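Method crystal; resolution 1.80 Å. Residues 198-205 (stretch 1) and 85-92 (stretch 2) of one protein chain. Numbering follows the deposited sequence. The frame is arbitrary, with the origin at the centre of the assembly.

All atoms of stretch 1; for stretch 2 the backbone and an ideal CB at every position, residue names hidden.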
# COMPACT_ATOMS: atom_id res chain seq x y z
N SER A 198 -0.47 12.45 10.50
CA SER A 198 -0.99 11.79 11.70
C SER A 198 -2.27 10.97 11.47
O SER A 198 -2.77 10.34 12.41
CB SER A 198 -1.19 12.82 12.77
OG SER A 198 -2.23 13.69 12.40
N VAL A 199 -2.81 10.96 10.25
CA VAL A 199 -3.98 10.15 9.90
C VAL A 199 -3.73 9.48 8.54
O VAL A 199 -2.87 9.88 7.79
CB VAL A 199 -5.27 10.99 9.85
CG1 VAL A 199 -5.62 11.55 11.21
CG2 VAL A 199 -5.18 12.13 8.85
N GLY A 200 -4.54 8.47 8.23
CA GLY A 200 -4.48 7.74 6.95
C GLY A 200 -4.44 8.62 5.70
O GLY A 200 -3.66 8.32 4.79
N ALA A 201 -5.22 9.69 5.64
CA ALA A 201 -5.25 10.65 4.50
C ALA A 201 -3.86 11.21 4.23
O ALA A 201 -3.55 11.62 3.14
CB ALA A 201 -6.23 11.77 4.74
N GLU A 202 -3.02 11.28 5.26
CA GLU A 202 -1.68 11.73 5.07
C GLU A 202 -0.72 10.54 4.95
O GLU A 202 0.16 10.58 4.14
CB GLU A 202 -1.29 12.62 6.24
CG GLU A 202 -2.20 13.83 6.40
CD GLU A 202 -1.91 14.63 7.67
OE1 GLU A 202 -1.93 14.03 8.77
OE2 GLU A 202 -1.62 15.85 7.56
N PHE A 203 -0.83 9.52 5.81
CA PHE A 203 0.09 8.39 5.83
C PHE A 203 0.34 7.82 4.41
O PHE A 203 1.45 7.37 4.05
CB PHE A 203 -0.44 7.20 6.66
CG PHE A 203 -0.68 7.41 8.13
CD1 PHE A 203 -0.05 8.41 8.85
CD2 PHE A 203 -1.51 6.53 8.82
CE1 PHE A 203 -0.26 8.53 10.21
CE2 PHE A 203 -1.73 6.67 10.19
CZ PHE A 203 -1.10 7.67 10.88
N PHE A 204 -0.73 7.72 3.63
CA PHE A 204 -0.66 6.89 2.43
C PHE A 204 -0.66 7.73 1.15
O PHE A 204 -0.72 7.18 0.04
CB PHE A 204 -1.81 5.88 2.46
CG PHE A 204 -1.81 5.03 3.70
CD1 PHE A 204 -0.67 4.33 4.06
CD2 PHE A 204 -2.92 4.96 4.52
CE1 PHE A 204 -0.61 3.65 5.26
CE2 PHE A 204 -2.87 4.23 5.71
CZ PHE A 204 -1.72 3.57 6.06
N GLN A 205 -0.62 9.06 1.28
CA GLN A 205 -0.63 9.93 0.10
C GLN A 205 0.53 9.60 -0.88
O GLN A 205 0.37 9.78 -2.08
CB GLN A 205 -0.62 11.41 0.52
CG GLN A 205 -0.64 12.36 -0.67
CD GLN A 205 -0.81 13.78 -0.20
OE1 GLN A 205 -0.80 14.05 1.01
NE2 GLN A 205 -1.01 14.69 -1.14
N UNK A 85 -5.51 -1.54 -1.91
CA UNK A 85 -4.70 -0.73 -1.02
C UNK A 85 -5.36 -0.43 0.31
O UNK A 85 -6.38 -1.04 0.68
CB UNK A 85 -4.34 0.59 -1.71
N UNK A 86 -4.77 0.54 1.01
CA UNK A 86 -5.25 0.95 2.33
C UNK A 86 -6.13 2.20 2.21
O UNK A 86 -5.69 3.26 1.72
CB UNK A 86 -4.07 1.21 3.27
N UNK A 87 -7.37 2.10 2.68
CA UNK A 87 -8.33 3.18 2.55
C UNK A 87 -8.47 3.94 3.88
O UNK A 87 -8.03 3.51 4.95
CB UNK A 87 -9.68 2.63 2.10
N UNK A 88 -9.12 5.11 3.76
CA UNK A 88 -9.42 5.95 4.88
C UNK A 88 -10.81 6.54 4.71
O UNK A 88 -11.31 6.73 3.60
CB UNK A 88 -8.37 7.05 5.03
N UNK A 89 -11.45 6.83 5.85
CA UNK A 89 -12.79 7.40 5.88
C UNK A 89 -12.79 8.86 6.33
O UNK A 89 -13.60 9.65 5.81
CB UNK A 89 -13.69 6.57 6.80
N UNK A 90 -11.91 9.21 7.28
CA UNK A 90 -11.78 10.54 7.89
C UNK A 90 -11.11 11.51 6.91
O UNK A 90 -10.03 11.21 6.44
CB UNK A 90 -10.98 10.46 9.19
N UNK A 91 -11.74 12.67 6.66
CA UNK A 91 -11.29 13.72 5.69
C UNK A 91 -11.63 13.29 4.25
O UNK A 91 -11.16 13.95 3.30
CB UNK A 91 -9.79 13.97 5.82
N UNK A 92 -12.37 12.18 4.07
CA UNK A 92 -12.69 11.70 2.71
C UNK A 92 -13.95 12.43 2.27
O UNK A 92 -14.96 12.34 2.93
CB UNK A 92 -12.88 10.18 2.67

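At position 85 the backbone angles, phi 169° and psi -166°, describe a nearly fully extended residue, a conformation most readily adopted without a side chain, and no atom of stretch 1 is near. The residue is Gly 85.

Position 86 has ordinary strand angles and points its CB toward stretch 1, 4.1 Å from CE2 of Phe 204. An aromatic ring with no charge or polar group beside it favours an apolar side chain; leucine, isoleucine, valine or methionine would suit. The residue is Leu 86. Its CD1 lies over one face of the Phe 204 ring, 4.0 Å from the centroid and 27° off the normal, and comes within 3.6 Å of Phe 204 CE1, a CH-pi contact.

At position 87 the CB points away, so stretch 1 sets no preference. The residue is Tyr 87.

Position 88 points toward stretch 1, its CB 4.2 Å from Ala 201 N. The start of the helix offers a smooth surface here, because Gly 200 has no side chain and Ala 201 only a methyl. A flat or long apolar group could lie along it. The residue is Tyr 88. Ala 201 CA sits 3.7 Å from the centroid of its ring, 9° off the normal, and Ala 201 CB approaches Tyr 88 CE1 to 3.6 Å. An ideal CB on Gly 200 would lie 3.2 Å from Tyr 88 CB, a tight approach that the absence of a side chain avoids.

Position 89 is out of reach of stretch 1 and opens a type II turn; many residues would fit. It is Gly 89.

Position 90 points toward stretch 1, where Val 199 supplies methyl groups but no polar partner, so either a small polar or an apolar side chain is plausible. The residue is Asn 90. Its ND2 lies 3.8 Å from Val 199 CG1, while water 1 donates to Asn 90 O (3.1 Å) and accepts from Ala 201 N (3.0 Å).

At position 91 the positive phi of 77° favours glycine or asparagine, yet the CB is 4.3 Å from Ala 201 CB. The residue is Lys 91, whose CB touches that methyl before its end leads away.

Position 92 points sideways and is unconstrained by stretch 1. Cys 92 closes the turn through a weak hydrogen bond from its N to Gly 89 O (3.3 Å).

Stretch 2 (85-92) GLYYGNKC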
# COMPACT_ATOMS: atom_id res chain seq x y z
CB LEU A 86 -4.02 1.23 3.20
CG LEU A 86 -3.14 0.00 3.47
CD1 LEU A 86 -1.88 0.40 4.22
CD2 LEU A 86 -3.90 -1.09 4.23
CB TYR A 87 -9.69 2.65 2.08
CG TYR A 87 -10.35 1.72 3.05
CD1 TYR A 87 -11.11 2.21 4.10
CD2 TYR A 87 -10.14 0.36 2.99
CE1 TYR A 87 -11.63 1.38 5.07
CE2 TYR A 87 -10.68 -0.50 3.93
CZ TYR A 87 -11.44 0.01 4.97
OH TYR A 87 -11.97 -0.81 5.92
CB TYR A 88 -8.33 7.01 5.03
CG TYR A 88 -8.33 8.09 3.98
CD1 TYR A 88 -9.10 9.21 4.16
CD2 TYR A 88 -7.48 8.06 2.88
CE1 TYR A 88 -9.11 10.24 3.25
CE2 TYR A 88 -7.49 9.09 1.94
CZ TYR A 88 -8.30 10.19 2.14
OH TYR A 88 -8.42 11.25 1.29
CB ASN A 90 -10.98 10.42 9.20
CG ASN A 90 -10.48 11.71 9.83
OD1 ASN A 90 -11.20 12.71 9.84
ND2 ASN A 90 -9.29 11.70 10.43
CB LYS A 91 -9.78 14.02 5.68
CG LYS A 91 -9.06 14.17 7.02
CD LYS A 91 -9.34 15.48 7.74
CE LYS A 91 -10.59 15.44 8.59
NZ LYS A 91 -11.25 16.77 8.66
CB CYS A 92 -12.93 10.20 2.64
SG CYS A 92 -13.48 9.61 1.01
O HOH W 1 -7.61 9.68 7.50
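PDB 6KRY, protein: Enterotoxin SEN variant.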